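Local coordinates for protein oxidoreductase (PDB 3KA7) that binds flavin-adenine dinucleotide and is probably an oxidoreductase of the flavin-containing amine oxidoreductase family, its substrate not established, at residues R18-G23 and S207-K212; S127-R132 and N181-G186; S137-I142 and W150-A155; E259-E264 and T389-L394. All coordinates share one frame; numbering follows the deposited sequence.

Overall arrangement
The four contacts are spread over a single flavoprotein chain that binds FAD, and all lie away from the residues that hold the cofactor. Contacts 1 and 4 belong to the nucleotide-binding half, flanking the parallel sheet whose outermost strands are 212-214 and 394-396; their centres are 28 Å apart, with nearest atoms about 9 Å from each other. Contact 2, loop against helix, and contact 3, helix against helix, lie in the other half and are close neighbours, 18 Å between centres and about 4 Å between nearest atoms, yet without touching. Contacts 1 and 3 lie on opposite sides of the chain's centre, 45 Å apart between centres.

Contact 1 of 4, residues R18-G23 and S207-K212; sequences RLSKAG and SANGGK
Ser20 and Asn209 carry this contact, meeting where helix 10-21 and helix 195-208 both come to an end. Their CA atoms lie 5.4 Å apart, and both CB atoms are directed toward the opposing segment. The nearest approach is Ser20 OG to Asn209 CB at 3.3 Å, a polar atom set against a methylene and not a hydrogen bond. Ser20 CB comes to 3.6 Å from the same Asn209 CB. The hydroxyl sits between the backbone N and the carbonyl carbon of its own residue (chi1 66°), where it bonds back to the carbonyls of Ala16 and Ala17 in the preceding turn. The Asn209 carboxamide passes over the backbone of Lys21, with Asn209 OD1 3.9 Å from Lys21 CA, while Asn209 ND2 is bonded back to Val205 O in the last turn of the helix it follows. Lys21 adds a little cover from its CB, and its amine leads off toward Glu73 in a long, weak ion pair. Both helices finish in Schellman motifs, with Gly23 and Gly210 in the positive-phi positions. Beyond the second, Lys212 pairs its backbone with Val26 and Val28, bringing the chain onto the edge of the parallel sheet. No hydrogen bond crosses between the segments: the Ser20 hydroxyl and the Asn209 amide nitrogen each bond back to carbonyls of the preceding turn, so the two ends are joined by van der Waals contact, chiefly of Ser20 with Asn209.

Contact 2 of 4, residues S127-R132 and N181-G186; sequences STRKNR and NMYRFG
Arg129 lays its guanidinium flat over one face of the Tyr183 ring in a cation-pi stack. The two planes are only 10° apart, and Arg129 CZ stands 3.6 Å from the ring centroid, 25° off the ring normal. The overlap is displaced toward one side of the ring: Arg129 CZ is 3.3 Å from Tyr183 CD2, whereas Arg129 NH1 lies above the middle of the ring. Arg129 CD also reaches Tyr183 CE2 at 3.5 Å, so the methylene next to the guanidinium shares in the contact. The chain bends at both chi2 and chi3, which turns the guanidinium broadside to the phenol. A salt bridge from Arg129 NE to Glu180, one turn earlier on the tyrosine's helix, gives the group a second hold besides the ring. An alanine here would remove the planar cation and is likely to leave Glu180 without this partner and Tyr183 without the group stacked on that face. Nearby, Arg132 NE bonds to Arg129 O at 2.8 Å, bracing the loop, and Arg132 and Arg184 each form a salt bridge with Glu177, which probably offsets the closeness of their like charges. This surface contact thus ties the loop between helix 115-127 and helix 138-145 to the C-terminal turns of helix 172-185, with Thr128 and Arg132 resting on Phe176 of that same helix.

Contact 3 of 4, residues S137-I142 and W150-A155; sequences SLQAWI and WLIKFA
An antiparallel helical hairpin is formed by helices 138-145 and 149-163, consecutive in the chain, and this contact is its buried apolar interface. The axes of the short segments 138-142 and 150-155 run at 159° to each other and approach to 10.0 Å. Ile142 lies at the middle of the interface and uses both of its branches. Its CG2, anti to the backbone N, meets Ile152 CD1 at 3.6 Å and Leu151 CB at 3.7 Å; the other branch carries Ile142 CD1 to the methyl of Ala155. The two isoleucines slide past one another in opposite directions, and Ile152 brings its CD1 methyl against the flank of Ile142. A glycine in place of Ile142 would probably open a gap between the helices, depriving Leu151, Ile152 and Ala155 of their shared partner. At the start of the first helix, Leu138 CD2 touches Ala155 CB at 3.9 Å. Along the partly exposed side, Gln139 crosses Ile152 at about a right angle, with Gln139 OE1 3.8 Å from Ile152 CG2. Ser137 occupies the N-cap of the first helix, its OG accepting from Ala140 N at 3.1 Å. Outside the pair, Leu138 leans on Val175 of helix 172-185 and Leu151 on Ile121 of helix 115-127, so further helices extend the core. The closest packing is at Ala155, whose CB stands 3.5 Å from Ile142 CD1, tighter than usual for two methyl carbons.

Contact 4 of 4, residues E259-E264 and T389-L394; sequences EALSKE and TPFSGL
Neither segment is regular helix or strand where they meet: residues 259-264 lie in the loop that joins helix 250-256 to helix 267-275, whereas the loop segment 389-394 leads into strand 394-396. Their backbones stay well apart, Leu261 CA and Pro390 CA being 8.0 Å from each other, so side chains make the join. The second segment is shaped by two turns. Thr389 OG1 accepts from Phe391 N at 3.2 Å, an ST turn, and its hydroxyl also donates to Leu394 O from above the carbonyl plane. Phe391 to Leu394 form a type II beta turn with Gly393 at positive phi, closed by Leu394 N to Phe391 O.

Phe391 is the buried centre of the contact. Its CG stands anti to its carbonyl carbon (chi1 -52°), and the ring is directed to the opposite loop, where two aliphatic groups approach it obliquely. Ala260 CB lies 3.7 Å from Phe391 CZ, and Leu261 CD2 lies 3.8 Å from Phe391 CE2. The same leucine methyl touches Pro390 CG at 3.9 Å, so Leu261 bears on both residues; Pro390 CB in turn lies over one face of the Phe391 ring. Ile224 of strand 219-225 and Cys257 also touch Phe391, while Phe270 and Ala254 pack on Leu261. No hydrogen bond links the two segments. This is a small hydrophobic cluster between loops, with an ST turn and a type II turn shaping the entry to strand 394-396, at the edge of the parallel Rossmann-type sheet.

Contact 1 of 4, residues R18-G23 and S207-K212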
loop_
_atom_site.group_PDB
_atom_site.type_symbol
_atom_site.label_atom_id
_atom_site.label_comp_id
_atom_site.label_asym_id
_atom_site.label_seq_id
_atom_site.Cartn_x
_atom_site.Cartn_y
_atom_site.Cartn_z
ATOM N N ARG A 18 -17.169 10.488 1.190
ATOM C CA ARG A 18 -17.244 11.756 0.463
ATOM C C ARG A 18 -18.570 11.937 -0.286
ATOM O O ARG A 18 -19.151 13.024 -0.274
ATOM C CB ARG A 18 -16.065 11.908 -0.508
ATOM C CG ARG A 18 -16.098 13.214 -1.307
ATOM C CD ARG A 18 -15.729 14.396 -0.429
ATOM N NE ARG A 18 -16.108 15.669 -1.039
ATOM C CZ ARG A 18 -17.313 16.222 -0.918
ATOM N NH1 ARG A 18 -18.261 15.619 -0.204
ATOM N NH2 ARG A 18 -17.573 17.381 -1.507
ATOM N N LEU A 19 -19.043 10.889 -0.950
ATOM C CA LEU A 19 -20.293 10.993 -1.712
ATOM C C LEU A 19 -21.507 11.250 -0.821
ATOM O O LEU A 19 -22.414 12.002 -1.192
ATOM C CB LEU A 19 -20.541 9.742 -2.561
ATOM C CG LEU A 19 -19.605 9.577 -3.749
ATOM C CD1 LEU A 19 -19.789 8.181 -4.322
ATOM C CD2 LEU A 19 -19.842 10.661 -4.808
ATOM N N SER A 20 -21.533 10.617 0.345
ATOM C CA SER A 20 -22.653 10.822 1.270
ATOM C C SER A 20 -22.638 12.242 1.849
ATOM O O SER A 20 -23.680 12.877 2.013
ATOM C CB SER A 20 -22.662 9.765 2.376
ATOM O OG SER A 20 -21.549 9.877 3.230
ATOM N N LYS A 21 -21.451 12.739 2.158
ATOM C CA LYS A 21 -21.318 14.116 2.615
ATOM C C LYS A 21 -21.742 15.090 1.519
ATOM O O LYS A 21 -22.305 16.162 1.785
ATOM C CB LYS A 21 -19.876 14.383 3.004
ATOM C CG LYS A 21 -19.677 15.681 3.756
ATOM C CD LYS A 21 -18.211 15.914 4.015
ATOM C CE LYS A 21 -17.949 17.384 4.280
ATOM N NZ LYS A 21 -18.714 17.841 5.461
ATOM N N ALA A 22 -21.460 14.705 0.280
ATOM C CA ALA A 22 -21.757 15.509 -0.898
ATOM C C ALA A 22 -23.250 15.535 -1.231
ATOM O O ALA A 22 -23.663 16.168 -2.200
ATOM C CB ALA A 22 -20.951 14.988 -2.080
ATOM N N GLY A 23 -24.060 14.847 -0.429
ATOM C CA GLY A 23 -25.509 14.903 -0.594
ATOM C C GLY A 23 -26.112 13.791 -1.427
ATOM O O GLY A 23 -27.262 13.881 -1.843
ATOM N N SER A 207 -22.389 6.581 8.012
ATOM C CA SER A 207 -23.651 6.415 8.744
ATOM C C SER A 207 -24.285 7.768 9.092
ATOM O O SER A 207 -25.486 7.973 8.872
ATOM C CB SER A 207 -23.435 5.575 10.008
ATOM O OG SER A 207 -24.639 5.492 10.771
ATOM N N ALA A 208 -23.474 8.688 9.605
ATOM C CA ALA A 208 -23.934 10.033 9.966
ATOM C C ALA A 208 -24.487 10.794 8.763
ATOM O O ALA A 208 -25.322 11.696 8.916
ATOM C CB ALA A 208 -22.801 10.820 10.609
ATOM N N ASN A 209 -24.028 10.441 7.566
ATOM C CA ASN A 209 -24.496 11.110 6.361
ATOM C C ASN A 209 -25.543 10.317 5.564
ATOM O O ASN A 209 -25.797 10.608 4.396
ATOM C CB ASN A 209 -23.313 11.550 5.484
ATOM C CG ASN A 209 -22.521 12.692 6.110
ATOM O OD1 ASN A 209 -22.976 13.838 6.141
ATOM N ND2 ASN A 209 -21.336 12.389 6.601
ATOM N N GLY A 210 -26.161 9.331 6.212
ATOM C CA GLY A 210 -27.280 8.584 5.627
ATOM C C GLY A 210 -26.887 7.480 4.649
ATOM O O GLY A 210 -27.737 6.915 3.948
ATOM N N GLY A 211 -25.602 7.161 4.590
ATOM C CA GLY A 211 -25.166 6.080 3.715
ATOM C C GLY A 211 -25.397 4.745 4.384
ATOM O O GLY A 211 -25.446 4.661 5.614
ATOM N N LYS A 212 -25.529 3.695 3.578
ATOM C CA LYS A 212 -25.750 2.350 4.099
ATOM C C LYS A 212 -24.656 1.400 3.636
ATOM O O LYS A 212 -24.237 1.465 2.483
ATOM C CB LYS A 212 -27.096 1.823 3.609
ATOM C CG LYS A 212 -28.268 2.663 4.061
ATOM C CD LYS A 212 -29.553 2.113 3.466
ATOM C CE LYS A 212 -30.768 2.465 4.303
ATOM N NZ LYS A 212 -31.981 1.786 3.751
#

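Contact 2 of 4, residues S127-R132 and N181-G186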
loop_
_atom_site.group_PDB
_atom_site.type_symbol
_atom_site.label_atom_id
_atom_site.label_comp_id
_atom_site.label_asym_id
_atom_site.label_seq_id
_atom_site.Cartn_x
_atom_site.Cartn_y
_atom_site.Cartn_z
ATOM N N SER A 127 19.332 19.304 -7.345
ATOM C CA SER A 127 19.031 19.397 -8.785
ATOM C C SER A 127 17.817 18.583 -9.247
ATOM O O SER A 127 17.092 18.991 -10.166
ATOM C CB SER A 127 20.261 19.018 -9.605
ATOM O OG SER A 127 20.555 17.633 -9.497
ATOM N N THR A 128 17.581 17.434 -8.622
ATOM C CA THR A 128 16.510 16.541 -9.101
ATOM C C THR A 128 15.097 17.025 -8.775
ATOM O O THR A 128 14.126 16.522 -9.335
ATOM C CB THR A 128 16.663 15.121 -8.553
ATOM O OG1 THR A 128 16.659 15.176 -7.123
ATOM C CG2 THR A 128 17.963 14.491 -9.045
ATOM N N ARG A 129 14.972 17.994 -7.880
ATOM C CA ARG A 129 13.643 18.435 -7.451
ATOM C C ARG A 129 12.854 18.944 -8.647
ATOM O O ARG A 129 11.703 18.534 -8.880
ATOM C CB ARG A 129 13.742 19.553 -6.413
ATOM C CG ARG A 129 14.410 19.160 -5.092
ATOM C CD ARG A 129 13.565 18.219 -4.258
ATOM N NE ARG A 129 12.283 18.787 -3.825
ATOM C CZ ARG A 129 12.101 19.535 -2.743
ATOM N NH1 ARG A 129 13.123 19.841 -1.935
ATOM N NH2 ARG A 129 10.877 19.960 -2.448
ATOM N N LYS A 130 13.475 19.850 -9.399
ATOM C CA LYS A 130 12.823 20.463 -10.557
ATOM C C LYS A 130 13.348 19.945 -11.905
ATOM O O LYS A 130 12.726 20.177 -12.942
ATOM C CB LYS A 130 12.936 21.996 -10.480
ATOM C CG LYS A 130 12.212 22.597 -9.278
ATOM C CD LYS A 130 12.326 24.115 -9.247
ATOM C CE LYS A 130 11.700 24.676 -7.982
ATOM N NZ LYS A 130 10.241 24.365 -7.937
ATOM N N ASN A 131 14.487 19.261 -11.887
ATOM C CA ASN A 131 15.039 18.608 -13.077
ATOM C C ASN A 131 15.011 17.099 -12.879
ATOM O O ASN A 131 16.027 16.488 -12.546
ATOM C CB ASN A 131 16.466 19.101 -13.341
ATOM C CG ASN A 131 16.568 20.602 -13.296
ATOM O OD1 ASN A 131 16.289 21.287 -14.287
ATOM N ND2 ASN A 131 16.944 21.135 -12.131
ATOM N N ARG A 132 13.829 16.515 -13.063
ATOM C CA ARG A 132 13.578 15.132 -12.667
ATOM C C ARG A 132 14.139 14.101 -13.626
ATOM O O ARG A 132 13.788 14.100 -14.808
ATOM C CB ARG A 132 12.070 14.913 -12.543
ATOM C CG ARG A 132 11.437 15.803 -11.528
ATOM C CD ARG A 132 11.455 15.138 -10.143
ATOM N NE ARG A 132 10.745 15.957 -9.173
ATOM C CZ ARG A 132 9.447 15.849 -8.905
ATOM N NH1 ARG A 132 8.704 14.927 -9.512
ATOM N NH2 ARG A 132 8.901 16.658 -8.008
ATOM N N ASN A 181 6.690 13.897 -2.723
ATOM C CA ASN A 181 5.622 13.778 -1.725
ATOM C C ASN A 181 6.113 13.663 -0.275
ATOM O O ASN A 181 5.395 14.052 0.651
ATOM C CB ASN A 181 4.656 12.651 -2.091
ATOM C CG ASN A 181 3.761 13.033 -3.242
ATOM O OD1 ASN A 181 3.495 14.218 -3.462
ATOM N ND2 ASN A 181 3.281 12.045 -3.978
HETATM N N MSE A 182 7.319 13.132 -0.073
HETATM C CA MSE A 182 7.934 13.178 1.252
HETATM C C MSE A 182 8.141 14.621 1.676
HETATM O O MSE A 182 7.834 14.990 2.816
HETATM C CB MSE A 182 9.270 12.448 1.273
HETATM C CG MSE A 182 9.169 10.999 0.897
HETATM SE SE MSE A 182 10.954 10.156 0.876
HETATM C CE MSE A 182 10.325 8.348 0.568
ATOM N N TYR A 183 8.643 15.450 0.764
ATOM C CA TYR A 183 8.834 16.861 1.094
ATOM C C TYR A 183 7.510 17.569 1.353
ATOM O O TYR A 183 7.428 18.429 2.234
ATOM C CB TYR A 183 9.571 17.594 -0.020
ATOM C CG TYR A 183 11.018 17.219 -0.153
ATOM C CD1 TYR A 183 11.915 17.475 0.869
ATOM C CD2 TYR A 183 11.500 16.637 -1.317
ATOM C CE1 TYR A 183 13.256 17.153 0.738
ATOM C CE2 TYR A 183 12.836 16.299 -1.453
ATOM C CZ TYR A 183 13.714 16.564 -0.424
ATOM O OH TYR A 183 15.048 16.228 -0.558
ATOM N N ARG A 184 6.491 17.241 0.560
ATOM C CA ARG A 184 5.191 17.896 0.662
ATOM C C ARG A 184 4.433 17.507 1.925
ATOM O O ARG A 184 3.807 18.366 2.566
ATOM C CB ARG A 184 4.310 17.549 -0.540
ATOM C CG ARG A 184 4.742 18.159 -1.857
ATOM C CD ARG A 184 3.899 17.598 -2.986
ATOM N NE ARG A 184 4.257 18.189 -4.266
ATOM C CZ ARG A 184 4.357 17.505 -5.399
ATOM N NH1 ARG A 184 4.134 16.194 -5.412
ATOM N NH2 ARG A 184 4.690 18.132 -6.518
ATOM N N PHE A 185 4.477 16.217 2.268
ATOM C CA PHE A 185 3.568 15.652 3.270
ATOM C C PHE A 185 4.238 15.027 4.481
ATOM O O PHE A 185 3.569 14.751 5.471
ATOM C CB PHE A 185 2.651 14.597 2.640
ATOM C CG PHE A 185 1.962 15.055 1.397
ATOM C CD1 PHE A 185 1.171 16.192 1.410
ATOM C CD2 PHE A 185 2.080 14.335 0.221
ATOM C CE1 PHE A 185 0.514 16.614 0.257
ATOM C CE2 PHE A 185 1.421 14.755 -0.937
ATOM C CZ PHE A 185 0.648 15.896 -0.917
ATOM N N GLY A 186 5.541 14.779 4.413
ATOM C CA GLY A 186 6.232 14.189 5.556
ATOM C C GLY A 186 6.278 12.670 5.565
ATOM O O GLY A 186 5.852 12.002 4.614
#

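Contact 3 of 4, residues S137-I142 and W150-A155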
loop_
_atom_site.group_PDB
_atom_site.type_symbol
_atom_site.label_atom_id
_atom_site.label_comp_id
_atom_site.label_asym_id
_atom_site.label_seq_id
_atom_site.Cartn_x
_atom_site.Cartn_y
_atom_site.Cartn_z
ATOM N N SER A 137 14.744 2.673 -15.279
ATOM C CA SER A 137 14.397 2.225 -13.942
ATOM C C SER A 137 15.244 2.997 -12.941
ATOM O O SER A 137 16.277 3.581 -13.292
ATOM C CB SER A 137 14.656 0.730 -13.776
ATOM O OG SER A 137 16.041 0.448 -13.777
ATOM N N LEU A 138 14.809 2.977 -11.688
ATOM C CA LEU A 138 15.558 3.603 -10.616
ATOM C C LEU A 138 16.952 3.006 -10.557
ATOM O O LEU A 138 17.936 3.726 -10.400
ATOM C CB LEU A 138 14.842 3.372 -9.284
ATOM C CG LEU A 138 15.605 3.871 -8.051
ATOM C CD1 LEU A 138 15.831 5.391 -8.098
ATOM C CD2 LEU A 138 14.909 3.486 -6.777
ATOM N N GLN A 139 17.042 1.682 -10.655
ATOM C CA GLN A 139 18.341 1.020 -10.535
ATOM C C GLN A 139 19.282 1.512 -11.623
ATOM O O GLN A 139 20.455 1.810 -11.364
ATOM C CB GLN A 139 18.182 -0.491 -10.650
ATOM C CG GLN A 139 19.514 -1.234 -10.614
ATOM C CD GLN A 139 19.337 -2.740 -10.536
ATOM O OE1 GLN A 139 18.798 -3.261 -9.565
ATOM N NE2 GLN A 139 19.794 -3.444 -11.563
ATOM N N ALA A 140 18.763 1.596 -12.845
ATOM C CA ALA A 140 19.572 2.025 -13.973
ATOM C C ALA A 140 20.060 3.447 -13.742
ATOM O O ALA A 140 21.225 3.746 -13.998
ATOM C CB ALA A 140 18.792 1.938 -15.269
ATOM N N TRP A 141 19.173 4.328 -13.280
ATOM C CA TRP A 141 19.577 5.714 -12.996
ATOM C C TRP A 141 20.645 5.805 -11.890
ATOM O O TRP A 141 21.665 6.479 -12.051
ATOM C CB TRP A 141 18.365 6.613 -12.676
ATOM C CG TRP A 141 18.781 8.000 -12.390
ATOM C CD1 TRP A 141 19.047 8.990 -13.300
ATOM C CD2 TRP A 141 19.023 8.568 -11.099
ATOM N NE1 TRP A 141 19.437 10.138 -12.648
ATOM C CE2 TRP A 141 19.436 9.904 -11.299
ATOM C CE3 TRP A 141 18.921 8.082 -9.794
ATOM C CZ2 TRP A 141 19.750 10.755 -10.242
ATOM C CZ3 TRP A 141 19.242 8.936 -8.739
ATOM C CH2 TRP A 141 19.644 10.255 -8.975
ATOM N N ILE A 142 20.430 5.116 -10.773
ATOM C CA ILE A 142 21.401 5.153 -9.699
ATOM C C ILE A 142 22.773 4.756 -10.239
ATOM O O ILE A 142 23.764 5.447 -9.995
ATOM C CB ILE A 142 21.028 4.192 -8.555
ATOM C CG1 ILE A 142 19.784 4.716 -7.828
ATOM C CG2 ILE A 142 22.203 4.066 -7.581
ATOM C CD1 ILE A 142 19.186 3.715 -6.830
ATOM N N TRP A 150 26.125 -0.052 -2.420
ATOM C CA TRP A 150 25.282 0.366 -1.288
ATOM C C TRP A 150 23.977 1.015 -1.739
ATOM O O TRP A 150 22.904 0.715 -1.214
ATOM C CB TRP A 150 26.042 1.322 -0.359
ATOM C CG TRP A 150 25.179 2.235 0.519
ATOM C CD1 TRP A 150 25.224 3.604 0.567
ATOM C CD2 TRP A 150 24.169 1.838 1.460
ATOM N NE1 TRP A 150 24.304 4.081 1.469
ATOM C CE2 TRP A 150 23.648 3.018 2.038
ATOM C CE3 TRP A 150 23.649 0.601 1.863
ATOM C CZ2 TRP A 150 22.633 3.000 2.996
ATOM C CZ3 TRP A 150 22.641 0.584 2.822
ATOM C CH2 TRP A 150 22.149 1.775 3.379
ATOM N N LEU A 151 24.056 1.912 -2.713
ATOM C CA LEU A 151 22.844 2.601 -3.118
ATOM C C LEU A 151 21.825 1.649 -3.751
ATOM O O LEU A 151 20.619 1.872 -3.609
ATOM C CB LEU A 151 23.141 3.784 -4.048
ATOM C CG LEU A 151 23.922 4.939 -3.428
ATOM C CD1 LEU A 151 23.963 6.099 -4.447
ATOM C CD2 LEU A 151 23.295 5.373 -2.103
ATOM N N ILE A 152 22.291 0.605 -4.441
ATOM C CA ILE A 152 21.366 -0.378 -5.040
ATOM C C ILE A 152 20.726 -1.255 -3.963
ATOM O O ILE A 152 19.521 -1.512 -4.001
ATOM C CB ILE A 152 22.031 -1.250 -6.131
ATOM C CG1 ILE A 152 22.524 -0.361 -7.286
ATOM C CG2 ILE A 152 21.038 -2.260 -6.684
ATOM C CD1 ILE A 152 21.442 0.543 -7.849
ATOM N N LYS A 153 21.523 -1.695 -2.991
ATOM C CA LYS A 153 20.963 -2.456 -1.863
ATOM C C LYS A 153 19.921 -1.618 -1.123
ATOM O O LYS A 153 18.837 -2.110 -0.776
ATOM C CB LYS A 153 22.061 -2.870 -0.878
ATOM C CG LYS A 153 23.197 -3.614 -1.528
ATOM C CD LYS A 153 22.727 -4.901 -2.133
ATOM C CE LYS A 153 22.595 -5.977 -1.084
ATOM N NZ LYS A 153 22.324 -7.311 -1.711
ATOM N N PHE A 154 20.262 -0.356 -0.871
ATOM C CA PHE A 154 19.379 0.558 -0.153
ATOM C C PHE A 154 18.111 0.777 -0.971
ATOM O O PHE A 154 17.007 0.663 -0.451
ATOM C CB PHE A 154 20.108 1.887 0.112
ATOM C CG PHE A 154 19.246 2.946 0.727
ATOM C CD1 PHE A 154 18.665 2.754 1.962
ATOM C CD2 PHE A 154 19.031 4.153 0.069
ATOM C CE1 PHE A 154 17.865 3.723 2.532
ATOM C CE2 PHE A 154 18.238 5.131 0.629
ATOM C CZ PHE A 154 17.649 4.913 1.873
ATOM N N ALA A 155 18.277 1.064 -2.262
ATOM C CA ALA A 155 17.120 1.275 -3.153
ATOM C C ALA A 155 16.210 0.053 -3.205
ATOM O O ALA A 155 14.980 0.182 -3.164
ATOM C CB ALA A 155 17.580 1.643 -4.541
#

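Contact 4 of 4, residues E259-E264 and T389-L394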
loop_
_atom_site.group_PDB
_atom_site.type_symbol
_atom_site.label_atom_id
_atom_site.label_comp_id
_atom_site.label_asym_id
_atom_site.label_seq_id
_atom_site.Cartn_x
_atom_site.Cartn_y
_atom_site.Cartn_z
ATOM N N GLU A 259 -20.929 -8.574 -20.166
ATOM C CA GLU A 259 -22.019 -8.603 -21.152
ATOM C C GLU A 259 -22.123 -7.330 -21.986
ATOM O O GLU A 259 -22.739 -7.323 -23.063
ATOM C CB GLU A 259 -23.345 -8.858 -20.448
ATOM C CG GLU A 259 -23.607 -10.307 -20.141
ATOM C CD GLU A 259 -24.892 -10.502 -19.363
ATOM O OE1 GLU A 259 -24.928 -10.166 -18.162
ATOM O OE2 GLU A 259 -25.869 -10.994 -19.955
ATOM N N ALA A 260 -21.514 -6.251 -21.501
ATOM C CA ALA A 260 -21.634 -4.962 -22.167
ATOM C C ALA A 260 -20.376 -4.564 -22.929
ATOM O O ALA A 260 -20.409 -3.678 -23.783
ATOM C CB ALA A 260 -22.014 -3.883 -21.159
ATOM N N LEU A 261 -19.264 -5.227 -22.636
ATOM C CA LEU A 261 -17.994 -4.855 -23.248
ATOM C C LEU A 261 -17.831 -5.376 -24.685
ATOM O O LEU A 261 -18.226 -6.492 -24.992
ATOM C CB LEU A 261 -16.829 -5.345 -22.381
ATOM C CG LEU A 261 -16.472 -4.477 -21.171
ATOM C CD1 LEU A 261 -15.514 -5.239 -20.265
ATOM C CD2 LEU A 261 -15.846 -3.167 -21.617
ATOM N N SER A 262 -17.220 -4.567 -25.545
ATOM C CA SER A 262 -16.978 -4.972 -26.931
ATOM C C SER A 262 -15.486 -5.093 -27.229
ATOM O O SER A 262 -14.738 -4.130 -27.079
ATOM C CB SER A 262 -17.630 -3.982 -27.903
ATOM O OG SER A 262 -17.150 -4.169 -29.230
ATOM N N LYS A 263 -15.056 -6.277 -27.654
ATOM C CA LYS A 263 -13.651 -6.483 -28.009
ATOM C C LYS A 263 -13.261 -5.573 -29.157
ATOM O O LYS A 263 -12.079 -5.291 -29.365
ATOM C CB LYS A 263 -13.388 -7.939 -28.396
ATOM C CG LYS A 263 -13.341 -8.890 -27.213
ATOM C CD LYS A 263 -12.922 -10.288 -27.637
ATOM C CE LYS A 263 -12.807 -11.214 -26.430
ATOM N NZ LYS A 263 -11.934 -10.632 -25.371
ATOM N N GLU A 264 -14.265 -5.125 -29.906
ATOM C CA GLU A 264 -14.049 -4.226 -31.027
ATOM C C GLU A 264 -14.046 -2.772 -30.579
ATOM O O GLU A 264 -13.019 -2.092 -30.646
ATOM C CB GLU A 264 -15.124 -4.444 -32.098
ATOM C CG GLU A 264 -14.924 -5.711 -32.927
ATOM C CD GLU A 264 -16.095 -6.003 -33.856
ATOM O OE1 GLU A 264 -16.845 -5.061 -34.201
ATOM O OE2 GLU A 264 -16.265 -7.181 -34.239
ATOM N N THR A 389 -13.675 4.113 -17.174
ATOM C CA THR A 389 -13.961 2.885 -17.901
ATOM C C THR A 389 -14.675 3.286 -19.182
ATOM O O THR A 389 -14.918 4.480 -19.408
ATOM C CB THR A 389 -14.860 1.929 -17.085
ATOM O OG1 THR A 389 -16.198 2.452 -17.004
ATOM C CG2 THR A 389 -14.307 1.745 -15.662
ATOM N N PRO A 390 -15.009 2.306 -20.027
ATOM C CA PRO A 390 -15.730 2.599 -21.267
ATOM C C PRO A 390 -17.146 3.122 -21.035
ATOM O O PRO A 390 -17.798 3.576 -21.986
ATOM C CB PRO A 390 -15.784 1.231 -21.967
ATOM C CG PRO A 390 -14.589 0.507 -21.447
ATOM C CD PRO A 390 -14.490 0.927 -20.006
ATOM N N PHE A 391 -17.621 3.067 -19.793
ATOM C CA PHE A 391 -19.013 3.372 -19.502
ATOM C C PHE A 391 -19.153 4.621 -18.646
ATOM O O PHE A 391 -18.516 4.749 -17.594
ATOM C CB PHE A 391 -19.686 2.183 -18.817
ATOM C CG PHE A 391 -19.508 0.887 -19.553
ATOM C CD1 PHE A 391 -20.141 0.672 -20.771
ATOM C CD2 PHE A 391 -18.686 -0.109 -19.040
ATOM C CE1 PHE A 391 -19.974 -0.530 -21.461
ATOM C CE2 PHE A 391 -18.514 -1.320 -19.732
ATOM C CZ PHE A 391 -19.154 -1.523 -20.936
ATOM N N SER A 392 -19.997 5.549 -19.085
ATOM C CA SER A 392 -20.254 6.726 -18.269
ATOM C C SER A 392 -20.878 6.347 -16.939
ATOM O O SER A 392 -21.687 5.426 -16.862
ATOM C CB SER A 392 -21.134 7.735 -19.019
ATOM O OG SER A 392 -20.303 8.482 -19.874
ATOM N N GLY A 393 -20.480 7.054 -15.884
ATOM C CA GLY A 393 -21.023 6.817 -14.556
ATOM C C GLY A 393 -20.423 5.619 -13.834
ATOM O O GLY A 393 -20.856 5.281 -12.738
ATOM N N LEU A 394 -19.434 4.975 -14.453
ATOM C CA LEU A 394 -18.709 3.877 -13.805
ATOM C C LEU A 394 -17.241 4.234 -13.637
ATOM O O LEU A 394 -16.539 4.457 -14.630
ATOM C CB LEU A 394 -18.840 2.589 -14.629
ATOM C CG LEU A 394 -17.998 1.405 -14.132
ATOM C CD1 LEU A 394 -18.420 0.990 -12.736
ATOM C CD2 LEU A 394 -18.115 0.249 -15.104
#